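Local structure of GDSL-like Lipase/Acylhydrolase family protein (4K7J) at residues T29-A34 with R314-G319; I56-D61 with D67-S72; R74-K79 with A360-A365; I86-P91 with A236-D241; T117-L122 with G174-L179. The protein is a peptidoglycan O-acetylesterase of the SGNH hydrolase family, which probably cleaves the acetyl esters of the glycan backbone. All coordinates share one frame; numbering follows the deposited sequence. Where two conformers were deposited one is given.

Contact 1 of 5, residues T29-A34 with R314-G319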
# COMPACT_ATOMS: atom_id res chain seq x y z
N THR A 29 -15.58 11.45 -1.82
CA THR A 29 -15.70 12.90 -1.77
C THR A 29 -14.37 13.52 -2.14
O THR A 29 -13.34 13.20 -1.54
CB THR A 29 -16.11 13.41 -0.36
OG1 THR A 29 -17.34 12.80 0.04
CG2 THR A 29 -16.27 14.93 -0.37
N ASP A 30 -14.38 14.39 -3.14
CA ASP A 30 -13.15 15.08 -3.53
C ASP A 30 -13.07 16.48 -2.93
O ASP A 30 -13.82 17.36 -3.34
CB ASP A 30 -13.02 15.15 -5.05
CG ASP A 30 -11.73 15.79 -5.49
OD1 ASP A 30 -10.81 15.95 -4.66
OD2 ASP A 30 -11.63 16.14 -6.69
N TYR A 31 -12.15 16.68 -1.99
CA TYR A 31 -11.94 17.98 -1.35
C TYR A 31 -10.87 18.79 -2.05
O TYR A 31 -10.48 19.86 -1.58
CB TYR A 31 -11.57 17.81 0.12
CG TYR A 31 -12.71 17.24 0.92
CD1 TYR A 31 -13.84 17.99 1.17
CD2 TYR A 31 -12.66 15.93 1.39
CE1 TYR A 31 -14.90 17.46 1.90
CE2 TYR A 31 -13.71 15.39 2.11
CZ TYR A 31 -14.83 16.17 2.37
OH TYR A 31 -15.88 15.65 3.08
N GLY A 32 -10.37 18.25 -3.16
CA GLY A 32 -9.45 18.97 -4.02
C GLY A 32 -10.11 19.20 -5.37
O GLY A 32 -11.32 19.42 -5.45
N ASN A 33 -9.31 19.13 -6.42
CA ASN A 33 -9.79 19.41 -7.76
C ASN A 33 -9.21 18.36 -8.70
O ASN A 33 -8.29 18.65 -9.47
CB ASN A 33 -9.35 20.81 -8.18
CG ASN A 33 -10.08 21.33 -9.42
OD1 ASN A 33 -10.95 20.65 -9.99
ND2 ASN A 33 -9.72 22.55 -9.85
N ALA A 34 -9.73 17.14 -8.60
CA ALA A 34 -9.14 16.00 -9.28
C ALA A 34 -9.09 16.18 -10.80
O ALA A 34 -8.11 15.80 -11.43
CB ALA A 34 -9.87 14.71 -8.91
N ARG A 314 -11.95 15.28 8.25
CA ARG A 314 -11.41 16.64 8.41
C ARG A 314 -10.01 16.77 7.80
O ARG A 314 -9.70 17.77 7.15
CB ARG A 314 -11.34 17.04 9.88
CG ARG A 314 -12.67 17.34 10.54
CD ARG A 314 -12.46 18.09 11.86
NE ARG A 314 -11.72 17.33 12.88
CZ ARG A 314 -12.26 16.39 13.63
NH1 ARG A 314 -13.54 16.08 13.48
NH2 ARG A 314 -11.54 15.75 14.53
N VAL A 315 -9.17 15.77 8.02
CA VAL A 315 -7.82 15.78 7.45
C VAL A 315 -7.87 15.81 5.92
O VAL A 315 -7.15 16.59 5.28
CB VAL A 315 -6.99 14.56 7.91
CG1 VAL A 315 -5.71 14.42 7.07
CG2 VAL A 315 -6.65 14.67 9.39
N ALA A 316 -8.73 14.96 5.35
CA ALA A 316 -8.97 14.95 3.90
C ALA A 316 -9.32 16.34 3.35
O ALA A 316 -8.77 16.79 2.33
CB ALA A 316 -10.07 13.96 3.56
N ARG A 317 -10.25 17.01 4.02
CA ARG A 317 -10.73 18.31 3.54
C ARG A 317 -9.67 19.37 3.69
O ARG A 317 -9.42 20.14 2.76
CB ARG A 317 -12.00 18.73 4.28
CG ARG A 317 -12.56 20.05 3.77
CD ARG A 317 -13.93 20.36 4.35
NE ARG A 317 -14.38 21.70 3.99
CZ ARG A 317 -15.50 22.25 4.44
NH1 ARG A 317 -16.29 21.55 5.25
NH2 ARG A 317 -15.84 23.48 4.08
N GLN A 318 -9.05 19.43 4.85
CA GLN A 318 -8.02 20.42 5.10
C GLN A 318 -6.78 20.16 4.24
O GLN A 318 -6.13 21.10 3.80
CB GLN A 318 -7.69 20.52 6.60
CG GLN A 318 -8.76 21.31 7.37
CD GLN A 318 -8.70 21.13 8.87
OE1 GLN A 318 -7.63 20.94 9.45
NE2 GLN A 318 -9.86 21.22 9.52
N GLY A 319 -6.48 18.90 3.97
CA GLY A 319 -5.35 18.57 3.11
C GLY A 319 -5.71 18.54 1.63
O GLY A 319 -4.87 18.23 0.78
O HOH W 1 -10.82 21.66 0.64

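Contact 2 of 5, residues I56-D61 with D67-S72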
# COMPACT_ATOMS: atom_id res chain seq x y z
N ILE A 56 -0.34 3.35 -8.39
CA ILE A 56 -1.19 3.51 -7.21
C ILE A 56 -0.52 2.79 -6.05
O ILE A 56 -0.17 1.61 -6.16
CB ILE A 56 -2.59 2.88 -7.46
CG1 ILE A 56 -3.34 3.65 -8.54
CG2 ILE A 56 -3.42 2.84 -6.17
CD1 ILE A 56 -4.66 2.97 -8.96
N LEU A 57 -0.32 3.49 -4.93
CA LEU A 57 0.36 2.93 -3.76
C LEU A 57 -0.52 2.98 -2.51
O LEU A 57 -0.81 4.06 -1.99
CB LEU A 57 1.66 3.69 -3.50
CG LEU A 57 2.45 3.35 -2.23
CD1 LEU A 57 2.85 1.87 -2.27
CD2 LEU A 57 3.70 4.26 -2.10
N GLN A 58 -0.93 1.82 -2.00
CA GLN A 58 -1.75 1.80 -0.80
C GLN A 58 -0.94 1.42 0.43
O GLN A 58 -0.36 0.32 0.52
CB GLN A 58 -2.95 0.85 -0.96
CG GLN A 58 -3.83 0.84 0.29
CD GLN A 58 -5.23 0.34 0.02
OE1 GLN A 58 -5.82 0.64 -1.03
NE2 GLN A 58 -5.77 -0.44 0.95
N ILE A 59 -0.92 2.33 1.40
CA ILE A 59 -0.16 2.14 2.62
C ILE A 59 -1.16 2.10 3.75
O ILE A 59 -1.98 3.00 3.89
CB ILE A 59 0.83 3.30 2.84
CG1 ILE A 59 1.58 3.61 1.54
CG2 ILE A 59 1.81 2.98 4.01
CD1 ILE A 59 2.40 4.91 1.58
N GLY A 60 -1.12 1.03 4.55
CA GLY A 60 -2.12 0.87 5.60
C GLY A 60 -1.88 -0.23 6.62
O GLY A 60 -0.74 -0.55 6.94
N ASP A 61 -2.96 -0.81 7.12
CA ASP A 61 -2.89 -1.78 8.21
C ASP A 61 -3.19 -3.20 7.70
O ASP A 61 -2.90 -3.51 6.55
CB ASP A 61 -3.86 -1.39 9.33
CG ASP A 61 -5.28 -1.15 8.82
OD1 ASP A 61 -5.62 -1.64 7.71
OD2 ASP A 61 -6.06 -0.47 9.53
N ASP A 67 -3.72 -8.17 1.33
CA ASP A 67 -3.79 -8.04 -0.13
C ASP A 67 -5.13 -8.44 -0.75
O ASP A 67 -5.26 -8.39 -1.96
CB ASP A 67 -2.62 -8.78 -0.84
CG ASP A 67 -2.19 -8.09 -2.14
OD1 ASP A 67 -2.44 -6.86 -2.28
OD2 ASP A 67 -1.61 -8.76 -3.02
N PHE A 68 -6.13 -8.81 0.04
CA PHE A 68 -7.44 -9.14 -0.56
C PHE A 68 -8.16 -7.90 -1.11
O PHE A 68 -8.85 -7.97 -2.12
CB PHE A 68 -8.34 -9.92 0.41
CG PHE A 68 -7.90 -11.33 0.63
CD1 PHE A 68 -8.08 -12.28 -0.37
CD2 PHE A 68 -7.29 -11.72 1.81
CE1 PHE A 68 -7.67 -13.60 -0.18
CE2 PHE A 68 -6.87 -13.03 2.00
CZ PHE A 68 -7.07 -13.97 1.01
N PHE A 69 -7.98 -6.77 -0.44
CA PHE A 69 -8.59 -5.51 -0.87
C PHE A 69 -7.81 -4.95 -2.04
O PHE A 69 -8.36 -4.68 -3.11
CB PHE A 69 -8.59 -4.51 0.30
CG PHE A 69 -9.28 -3.20 0.02
CD1 PHE A 69 -8.62 -2.17 -0.62
CD2 PHE A 69 -10.59 -2.98 0.44
CE1 PHE A 69 -9.24 -0.95 -0.86
CE2 PHE A 69 -11.22 -1.77 0.20
CZ PHE A 69 -10.55 -0.76 -0.44
N THR A 70 -6.51 -4.80 -1.86
CA THR A 70 -5.67 -4.20 -2.91
C THR A 70 -5.57 -5.06 -4.18
O THR A 70 -5.43 -4.53 -5.28
CB THR A 70 -4.28 -3.86 -2.36
OG1 THR A 70 -3.85 -4.92 -1.50
CG2 THR A 70 -4.33 -2.58 -1.54
N ASP A 71 -5.67 -6.38 -4.06
CA ASP A 71 -5.59 -7.21 -5.25
C ASP A 71 -6.86 -7.13 -6.07
O ASP A 71 -6.83 -7.27 -7.30
CB ASP A 71 -5.28 -8.67 -4.91
CG ASP A 71 -5.05 -9.51 -6.15
OD1 ASP A 71 -4.17 -9.15 -6.96
OD2 ASP A 71 -5.78 -10.51 -6.32
N SER A 72 -7.99 -6.88 -5.40
CA SER A 72 -9.25 -6.74 -6.12
C SER A 72 -9.23 -5.42 -6.88
O SER A 72 -9.60 -5.36 -8.06
CB SER A 72 -10.44 -6.81 -5.15
OG SER A 72 -11.61 -6.32 -5.77

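Contact 3 of 5, residues R74-K79 with A360-A365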
# COMPACT_ATOMS: atom_id res chain seq x y z
N ARG A 74 -6.49 -3.96 -7.79
CA ARG A 74 -5.50 -4.22 -8.83
C ARG A 74 -6.13 -4.87 -10.06
O ARG A 74 -5.97 -4.38 -11.17
CB ARG A 74 -4.37 -5.08 -8.27
CG ARG A 74 -3.21 -5.33 -9.23
CD ARG A 74 -1.95 -5.71 -8.46
NE ARG A 74 -2.22 -6.71 -7.44
CZ ARG A 74 -1.95 -6.56 -6.15
NH1 ARG A 74 -1.40 -5.45 -5.67
NH2 ARG A 74 -2.25 -7.54 -5.33
N LYS A 75 -6.86 -5.96 -9.86
CA LYS A 75 -7.39 -6.69 -11.02
C LYS A 75 -8.42 -5.87 -11.79
O LYS A 75 -8.46 -5.89 -13.02
CB LYS A 75 -8.00 -8.03 -10.59
CG LYS A 75 -6.99 -8.99 -9.96
CD LYS A 75 -5.94 -9.46 -10.97
CE LYS A 75 -4.88 -10.32 -10.30
NZ LYS A 75 -5.53 -11.39 -9.48
N ARG A 76 -9.26 -5.15 -11.06
CA ARG A 76 -10.30 -4.36 -11.69
C ARG A 76 -9.72 -3.21 -12.51
O ARG A 76 -10.02 -3.07 -13.70
CB ARG A 76 -11.25 -3.81 -10.63
CG ARG A 76 -12.16 -2.72 -11.15
CD ARG A 76 -13.37 -3.28 -11.87
NE ARG A 76 -14.40 -2.27 -11.99
CZ ARG A 76 -15.34 -2.05 -11.08
NH1 ARG A 76 -15.39 -2.77 -9.96
NH2 ARG A 76 -16.24 -1.10 -11.29
N LEU A 77 -8.87 -2.40 -11.89
CA LEU A 77 -8.32 -1.23 -12.59
C LEU A 77 -7.31 -1.58 -13.69
O LEU A 77 -7.10 -0.79 -14.61
CB LEU A 77 -7.71 -0.23 -11.60
CG LEU A 77 -8.62 0.26 -10.47
CD1 LEU A 77 -7.87 1.28 -9.64
CD2 LEU A 77 -9.95 0.84 -10.98
N GLN A 78 -6.69 -2.76 -13.59
CA GLN A 78 -5.78 -3.23 -14.64
C GLN A 78 -6.53 -3.65 -15.91
O GLN A 78 -6.06 -3.44 -17.02
CB GLN A 78 -4.83 -4.34 -14.13
CG GLN A 78 -3.61 -3.76 -13.38
CD GLN A 78 -2.65 -4.81 -12.83
OE1 GLN A 78 -3.00 -5.96 -12.66
NE2 GLN A 78 -1.42 -4.39 -12.55
N LYS A 79 -7.72 -4.23 -15.73
CA LYS A 79 -8.59 -4.55 -16.85
C LYS A 79 -9.09 -3.27 -17.53
O LYS A 79 -9.13 -3.17 -18.75
CB LYS A 79 -9.77 -5.40 -16.37
CG LYS A 79 -9.41 -6.85 -16.14
CD LYS A 79 -9.00 -7.51 -17.46
CE LYS A 79 -8.75 -9.01 -17.31
NZ LYS A 79 -7.37 -9.32 -16.82
N ALA A 360 -15.65 -4.64 -1.03
CA ALA A 360 -15.35 -3.26 -0.66
C ALA A 360 -14.47 -2.60 -1.72
O ALA A 360 -14.69 -1.45 -2.09
CB ALA A 360 -14.68 -3.20 0.71
N ALA A 361 -13.49 -3.34 -2.23
CA ALA A 361 -12.55 -2.76 -3.21
C ALA A 361 -13.19 -2.51 -4.57
O ALA A 361 -12.84 -1.54 -5.27
CB ALA A 361 -11.32 -3.63 -3.34
N GLU A 362 -14.13 -3.38 -4.96
CA GLU A 362 -14.85 -3.20 -6.21
C GLU A 362 -15.68 -1.91 -6.16
O GLU A 362 -15.81 -1.20 -7.15
CB GLU A 362 -15.73 -4.42 -6.53
CG GLU A 362 -14.94 -5.65 -7.00
CD GLU A 362 -15.82 -6.83 -7.35
OE1 GLU A 362 -17.06 -6.68 -7.37
OE2 GLU A 362 -15.28 -7.93 -7.60
N MET A 363 -16.21 -1.60 -4.98
CA MET A 363 -16.92 -0.34 -4.79
C MET A 363 -15.99 0.86 -4.92
O MET A 363 -16.35 1.87 -5.54
CB MET A 363 -17.66 -0.32 -3.46
CG MET A 363 -18.80 -1.32 -3.39
SD MET A 363 -19.87 -1.07 -1.96
CE MET A 363 -19.13 -2.08 -0.71
N LEU A 364 -14.79 0.75 -4.34
CA LEU A 364 -13.79 1.81 -4.48
C LEU A 364 -13.39 1.99 -5.93
O LEU A 364 -13.25 3.11 -6.42
CB LEU A 364 -12.55 1.52 -3.63
CG LEU A 364 -11.38 2.50 -3.80
CD1 LEU A 364 -11.85 3.94 -3.56
CD2 LEU A 364 -10.23 2.12 -2.85
N ALA A 365 -13.19 0.87 -6.62
CA ALA A 365 -12.81 0.91 -8.03
C ALA A 365 -13.91 1.59 -8.84
O ALA A 365 -13.63 2.45 -9.70
CB ALA A 365 -12.55 -0.49 -8.54

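Contact 4 of 5, residues I86-P91 with A236-D241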
# COMPACT_ATOMS: atom_id res chain seq x y z
N ILE A 86 3.10 -6.05 -11.63
CA ILE A 86 2.79 -6.33 -10.24
C ILE A 86 3.13 -5.20 -9.27
O ILE A 86 2.53 -5.10 -8.20
CB ILE A 86 3.45 -7.62 -9.77
CG1 ILE A 86 4.97 -7.49 -9.84
CG2 ILE A 86 2.99 -8.79 -10.63
CD1 ILE A 86 5.66 -8.39 -8.89
N GLY A 87 4.08 -4.35 -9.64
CA GLY A 87 4.44 -3.21 -8.82
C GLY A 87 5.42 -3.52 -7.71
O GLY A 87 6.25 -4.44 -7.84
N TRP A 88 5.34 -2.75 -6.63
CA TRP A 88 6.20 -2.91 -5.46
C TRP A 88 5.70 -4.04 -4.58
O TRP A 88 4.58 -3.96 -4.05
CB TRP A 88 6.21 -1.62 -4.62
CG TRP A 88 6.88 -0.42 -5.28
CD1 TRP A 88 6.26 0.62 -5.91
CD2 TRP A 88 8.29 -0.16 -5.36
NE1 TRP A 88 7.20 1.53 -6.37
CE2 TRP A 88 8.46 1.06 -6.05
CE3 TRP A 88 9.43 -0.85 -4.93
CZ2 TRP A 88 9.72 1.62 -6.31
CZ3 TRP A 88 10.69 -0.30 -5.18
CH2 TRP A 88 10.82 0.92 -5.87
N VAL A 89 6.51 -5.09 -4.41
CA VAL A 89 6.14 -6.24 -3.58
C VAL A 89 7.18 -6.58 -2.49
O VAL A 89 8.29 -6.06 -2.50
CB VAL A 89 5.89 -7.47 -4.46
CG1 VAL A 89 4.95 -7.11 -5.61
CG2 VAL A 89 7.20 -8.01 -5.00
N TYR A 90 6.81 -7.45 -1.56
CA TYR A 90 7.70 -7.84 -0.47
C TYR A 90 8.97 -8.46 -1.04
O TYR A 90 8.92 -9.10 -2.08
CB TYR A 90 7.05 -8.88 0.44
CG TYR A 90 5.80 -8.46 1.18
CD1 TYR A 90 5.46 -7.12 1.32
CD2 TYR A 90 4.96 -9.41 1.75
CE1 TYR A 90 4.31 -6.74 2.00
CE2 TYR A 90 3.80 -9.04 2.44
CZ TYR A 90 3.49 -7.71 2.56
OH TYR A 90 2.35 -7.34 3.23
N PRO A 91 10.09 -8.29 -0.34
CA PRO A 91 11.31 -8.99 -0.77
C PRO A 91 11.33 -10.46 -0.32
O PRO A 91 12.22 -11.19 -0.75
CB PRO A 91 12.41 -8.20 -0.08
CG PRO A 91 11.78 -7.71 1.18
CD PRO A 91 10.33 -7.42 0.82
N ALA A 236 9.35 9.52 -2.32
CA ALA A 236 9.64 10.24 -3.55
C ALA A 236 10.07 9.28 -4.66
O ALA A 236 9.76 9.50 -5.82
CB ALA A 236 10.73 11.31 -3.31
N GLN A 237 10.75 8.19 -4.29
CA GLN A 237 11.32 7.30 -5.29
C GLN A 237 10.43 6.13 -5.66
O GLN A 237 10.85 5.28 -6.42
CB GLN A 237 12.68 6.77 -4.83
CG GLN A 237 13.75 7.82 -4.76
CD GLN A 237 15.06 7.28 -4.23
OE1 GLN A 237 15.91 6.83 -4.99
NE2 GLN A 237 15.22 7.33 -2.91
N THR A 238 9.21 6.07 -5.11
CA THR A 238 8.27 5.00 -5.47
C THR A 238 7.66 5.29 -6.83
O THR A 238 7.20 4.37 -7.53
CB THR A 238 7.09 4.87 -4.48
OG1 THR A 238 6.41 6.12 -4.37
CG2 THR A 238 7.56 4.42 -3.11
N GLY A 239 7.63 6.56 -7.19
CA GLY A 239 6.98 6.98 -8.42
C GLY A 239 5.46 6.98 -8.33
O GLY A 239 4.80 7.08 -9.36
N ALA A 240 4.92 6.88 -7.12
CA ALA A 240 3.47 6.81 -6.92
C ALA A 240 2.75 8.02 -7.51
O ALA A 240 3.12 9.17 -7.25
CB ALA A 240 3.13 6.67 -5.44
N ASP A 241 1.69 7.76 -8.27
CA ASP A 241 0.89 8.84 -8.84
C ASP A 241 -0.39 9.04 -8.05
O ASP A 241 -1.05 10.08 -8.16
CB ASP A 241 0.58 8.52 -10.30
CG ASP A 241 1.83 8.44 -11.14
OD1 ASP A 241 2.65 9.39 -11.08
OD2 ASP A 241 2.02 7.42 -11.82

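Contact 5 of 5, residues T117-L122 with G174-L179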
# COMPACT_ATOMS: atom_id res chain seq x y z
N THR A 117 12.07 -2.72 16.06
CA THR A 117 12.73 -1.49 15.67
C THR A 117 13.78 -1.85 14.65
O THR A 117 14.19 -3.01 14.53
CB THR A 117 13.44 -0.81 16.84
OG1 THR A 117 14.54 -1.62 17.25
CG2 THR A 117 12.47 -0.62 18.02
N GLY A 118 14.23 -0.85 13.91
CA GLY A 118 15.26 -1.06 12.92
C GLY A 118 15.32 0.13 11.99
O GLY A 118 14.57 1.10 12.13
N ASP A 119 16.22 0.03 11.03
CA ASP A 119 16.39 1.07 10.03
C ASP A 119 15.49 0.73 8.83
O ASP A 119 15.96 0.30 7.79
CB ASP A 119 17.87 1.07 9.64
CG ASP A 119 18.25 2.22 8.73
OD1 ASP A 119 17.62 3.29 8.80
OD2 ASP A 119 19.22 2.06 7.96
N PHE A 120 14.18 0.91 8.99
CA PHE A 120 13.25 0.48 7.95
C PHE A 120 13.10 1.53 6.85
O PHE A 120 13.00 2.72 7.13
CB PHE A 120 11.86 0.21 8.55
CG PHE A 120 11.81 -0.95 9.52
CD1 PHE A 120 11.83 -2.26 9.07
CD2 PHE A 120 11.66 -0.73 10.88
CE1 PHE A 120 11.77 -3.32 9.95
CE2 PHE A 120 11.59 -1.78 11.78
CZ PHE A 120 11.65 -3.08 11.32
N PRO A 121 13.07 1.09 5.58
CA PRO A 121 12.70 2.01 4.50
C PRO A 121 11.18 2.15 4.50
O PRO A 121 10.52 1.42 5.24
CB PRO A 121 13.17 1.27 3.25
CG PRO A 121 12.98 -0.18 3.59
CD PRO A 121 13.22 -0.29 5.10
N LEU A 122 10.65 3.06 3.69
CA LEU A 122 9.20 3.26 3.60
C LEU A 122 8.47 1.93 3.49
O LEU A 122 8.86 1.08 2.69
CB LEU A 122 8.85 4.13 2.39
CG LEU A 122 7.35 4.41 2.33
CD1 LEU A 122 7.00 5.58 3.20
CD2 LEU A 122 6.88 4.62 0.89
N GLY A 174 27.07 3.55 0.53
CA GLY A 174 26.34 2.75 1.49
C GLY A 174 24.99 3.36 1.80
O GLY A 174 24.58 4.33 1.17
N GLY A 175 24.28 2.79 2.77
CA GLY A 175 22.97 3.29 3.12
C GLY A 175 21.89 2.80 2.17
O GLY A 175 22.18 2.29 1.09
N TRP A 176 20.64 2.96 2.58
CA TRP A 176 19.50 2.64 1.72
C TRP A 176 19.57 3.45 0.44
O TRP A 176 19.99 4.59 0.45
CB TRP A 176 18.19 2.95 2.43
CG TRP A 176 17.83 1.94 3.45
CD1 TRP A 176 17.96 2.05 4.81
CD2 TRP A 176 17.29 0.65 3.20
NE1 TRP A 176 17.52 0.90 5.42
CE2 TRP A 176 17.10 0.02 4.45
CE3 TRP A 176 16.94 -0.04 2.03
CZ2 TRP A 176 16.60 -1.27 4.56
CZ3 TRP A 176 16.42 -1.33 2.15
CH2 TRP A 176 16.26 -1.93 3.41
N GLN A 177 19.13 2.83 -0.64
CA GLN A 177 19.14 3.44 -1.96
C GLN A 177 18.24 2.58 -2.83
O GLN A 177 17.82 1.50 -2.41
CB GLN A 177 20.56 3.49 -2.51
CG GLN A 177 21.26 2.16 -2.65
CD GLN A 177 22.74 2.32 -2.93
OE1 GLN A 177 23.16 2.30 -4.09
NE2 GLN A 177 23.54 2.51 -1.88
N VAL A 178 17.93 3.04 -4.03
CA VAL A 178 17.16 2.22 -4.95
C VAL A 178 18.07 1.77 -6.09
O VAL A 178 18.74 2.57 -6.72
CB VAL A 178 15.95 2.98 -5.55
CG1 VAL A 178 15.17 2.08 -6.51
CG2 VAL A 178 15.05 3.49 -4.45
N LEU A 179 18.07 0.47 -6.34
CA LEU A 179 18.85 -0.10 -7.41
C LEU A 179 17.92 -0.27 -8.61
O LEU A 179 16.84 -0.82 -8.47
CB LEU A 179 19.39 -1.47 -6.99
CG LEU A 179 20.14 -1.55 -5.66
CD1 LEU A 179 20.63 -2.99 -5.44
CD2 LEU A 179 21.30 -0.57 -5.66

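Contact 1 of 5, residues T29-A34 with R314-G319
Y31 lays the face of its ring on R317, an aromatic-on-aliphatic packing contact where the chain leaves edge strand 28-30 and meets the last turn of helix 305-318. R317 CB stands 3.8 Å from the centroid of the Y31 ring and close to its normal, a CH-pi contact. The arginine chain is fully extended and crosses the tyrosine at about a right angle, carrying R317 CG to 3.6 Å from Y31 CD1. Its CG is anti to the backbone N (chi1 -178°), which sends the methylenes along the CD1 side of the ring. On the CD2 side the neighbour is A316, whose CB is 3.9 Å from Y31 CD2. The opposite face of the ring has T29 CG2 near its rim, so the ring is held between its own strand and the helix. The phenol OH is hydrogen-bonded to R313 NH1. A water donates to both Y31 O and R317 O, joining the two backbones without a direct bond. Past the tyrosine the chain is turned by D30: OD1 accepts from G32 N at 2.8 Å, an Asx turn, and OD2 takes A34 N at 2.9 Å on its syn lone pair. Strand 322-325 runs beside this corner, T29 pairing with F323 and Y31 with T321 just ahead of it, while V315 on the helix packs against W266 and V270 of helix 259-276.

Contact 2 of 5, residues I56-D61 with D67-S72
Strand residue Q58 and helix residue T70 come nearest in the backbone, with CA atoms 7.5 Å apart, where strand 53-60 passes alongside the first turn of helix 68-81. Both side chains point across the gap. The methyl of T70 does most of the touching: CG2 sits 3.4 Å from Q58 CD, 3.6 Å from Q58 OE1 and 3.7 Å from Q58 CB, so it rests against the amide and the root of the glutamine together. F69 also touches the amide, obliquely, its CD1 3.7 Å from Q58 NE2, with the amide and ring planes 57° apart. Q58 reaches both because its CG swings opposite the main-chain nitrogen (chi1 -179°) and the chain stays extended beyond it. The amide is fixed at its nitrogen end, where NE2 bonds T64 OG1; OE1 is buried here with no polar partner in the model, a probable energetic cost. T70 turns its hydroxyl the other way, donating to the anti lone pair of D67 OD1 in a short 2.5 Å bond. This leaves the methyl for Q58 and ties the helix start to D67, which also pairs with R74. The unit is the first beta-alpha step of the SGNH fold: the strand runs into the Gly-Asp-Ser signature that in this family carries the nucleophilic serine, and D61 caps the short helix 62-65. Strands 208-215 and 242-246 flank strand 53-60 on its two sides, T70 also touches A213, and F69 meets W326 of helix 326-329.

Contact 3 of 5, residues R74-K79 with A360-A365
E362 meets R76 first, through its backbone: R76 NH1 lies 3.2 Å from E362 O, but the N-H...O angle is only 125° and the hydrogen bond is weak. R76 was modelled in two conformers, so this weak bond is doubtful. The E362 CB comes in at the edge of the guanidinium, 3.8 Å from R76 NH1, while the carboxylate stays apart, with E362 OE1 5.0 Å from R76 NH1. These helices are two of the layer that covers one face of the central, mostly parallel sheet in the alpha/beta SGNH fold; their segment axes run roughly parallel, crossing at -31° with a closest approach of 9.6 Å. One turn on, A365 points its methyl toward helix 68-81. Its CB lies 3.5 Å from R76 CG and 3.8 Å from L77 CD2, fitting between the two residues. R76 bends at chi2 (82°), which folds its guanidinium back so that the A365 methyl also lies over one face of it, near the rim. The strongest polar partner of R76 is D366, the residue after A365, in a salt bridge through NH2; E369, farther along, makes a long and weak ion pair with NE.

Contact 4 of 5, residues I86-P91 with A236-D241
W88 points its indole edge at T238, one hydrogen bond joining the corner after a classic beta bulge to an ST turn. The bulge is formed by I86 and G87, which both face I202; immediately after it the chain bends at W88, and the tryptophan leaves toward 236-241. W88 NE1 donates to T238 O at 3.1 Å with an N-H...O angle of 160°. The oxygen lies near the ring plane, and the donor lies in the carbonyl plane on a lone pair (C=O...N 118°), so this is a well-directed bond that helps set how the indole is rotated. T238 CA packs beside the same edge, 3.8 Å from W88 CZ2, and T238 CG2 stands over one face of the indole, offset toward its rim. Q237 contributes its backbone: Q237 O approaches W88 CZ2 to 3.8 Å, whereas its side chain turns to the helix, NE2 bonding N233 O. W88 also touches F199 and N201 of strand 195-203 and meets the ring of F152, so the tryptophan bridges the beta-sandwich part and the SGNH alpha/beta part of the chain. T238 in turn follows helix 231-236 and packs on L57 of strand 53-60. Its side chain holds the loop in shape: OG1 bonds L235 O at the end of the helix. The same oxygen accepts from A240 N at 3.2 Å, spanning G239, whose positive phi carries the chain out of the helix.

Contact 5 of 5, residues T117-L122 with G174-L179
W176 gives its indole N-H to a backbone oxygen through a markedly bent bond: NE1 reaches D119 O at 2.9 Å, yet the N-H...O angle is 133°, with the oxygen at the indole edge but tilted 28° from its plane. D119 is the centre of an inverse gamma turn, and its carboxylate comes to the same edge, OD2 lying 3.4 Å from W176 CD1. The polar partner of OD2 is K154, in a salt bridge. A chi1 of -172°, turning CG away from the main-chain nitrogen, brings the carboxylate there. P121 covers one face of the indole. Its CG is 3.8 Å from the centroid of the six-membered ring, close to the normal, a CH-pi contact, and its CD is 3.6 Å from W176 CZ2. Strand 177-183 starts directly after the tryptophan, and Q177 NE2 bonds G175 O at 3.3 Å. D119 and P121 thus join loop 117-122 to the start of that strand; L126 of strand 125-128 also touches W176. With the N-H donated to D119 O and a proline against one face, the ring is gripped at its edge and its face; the carboxylate may polarise the indole N-H, an effect its salt bridge with K154 would temper.

Overall arrangement
Contacts 2 and 3 share helix 68-81, their centres about 10 Å apart, and touch through the D67-R74 salt bridge; together they set helices 68-81 and 354-373 on the central sheet. Contact 1 lies at the far edge of that sheet, about 21 Å from contact 2 between centres. Contact 4 touches contact 2 through L57 and A240 and contact 5 through Q237 and V178, and so joins the beta-sandwich to the alpha/beta part. Contacts 3 and 5 lie about 31 Å apart between centres, on opposite sides of the chain's centre. Along the chain contact 1 spans contacts 2, 4 and 5 and crosses contact 3, which brings segments near both chain ends into the alpha/beta part.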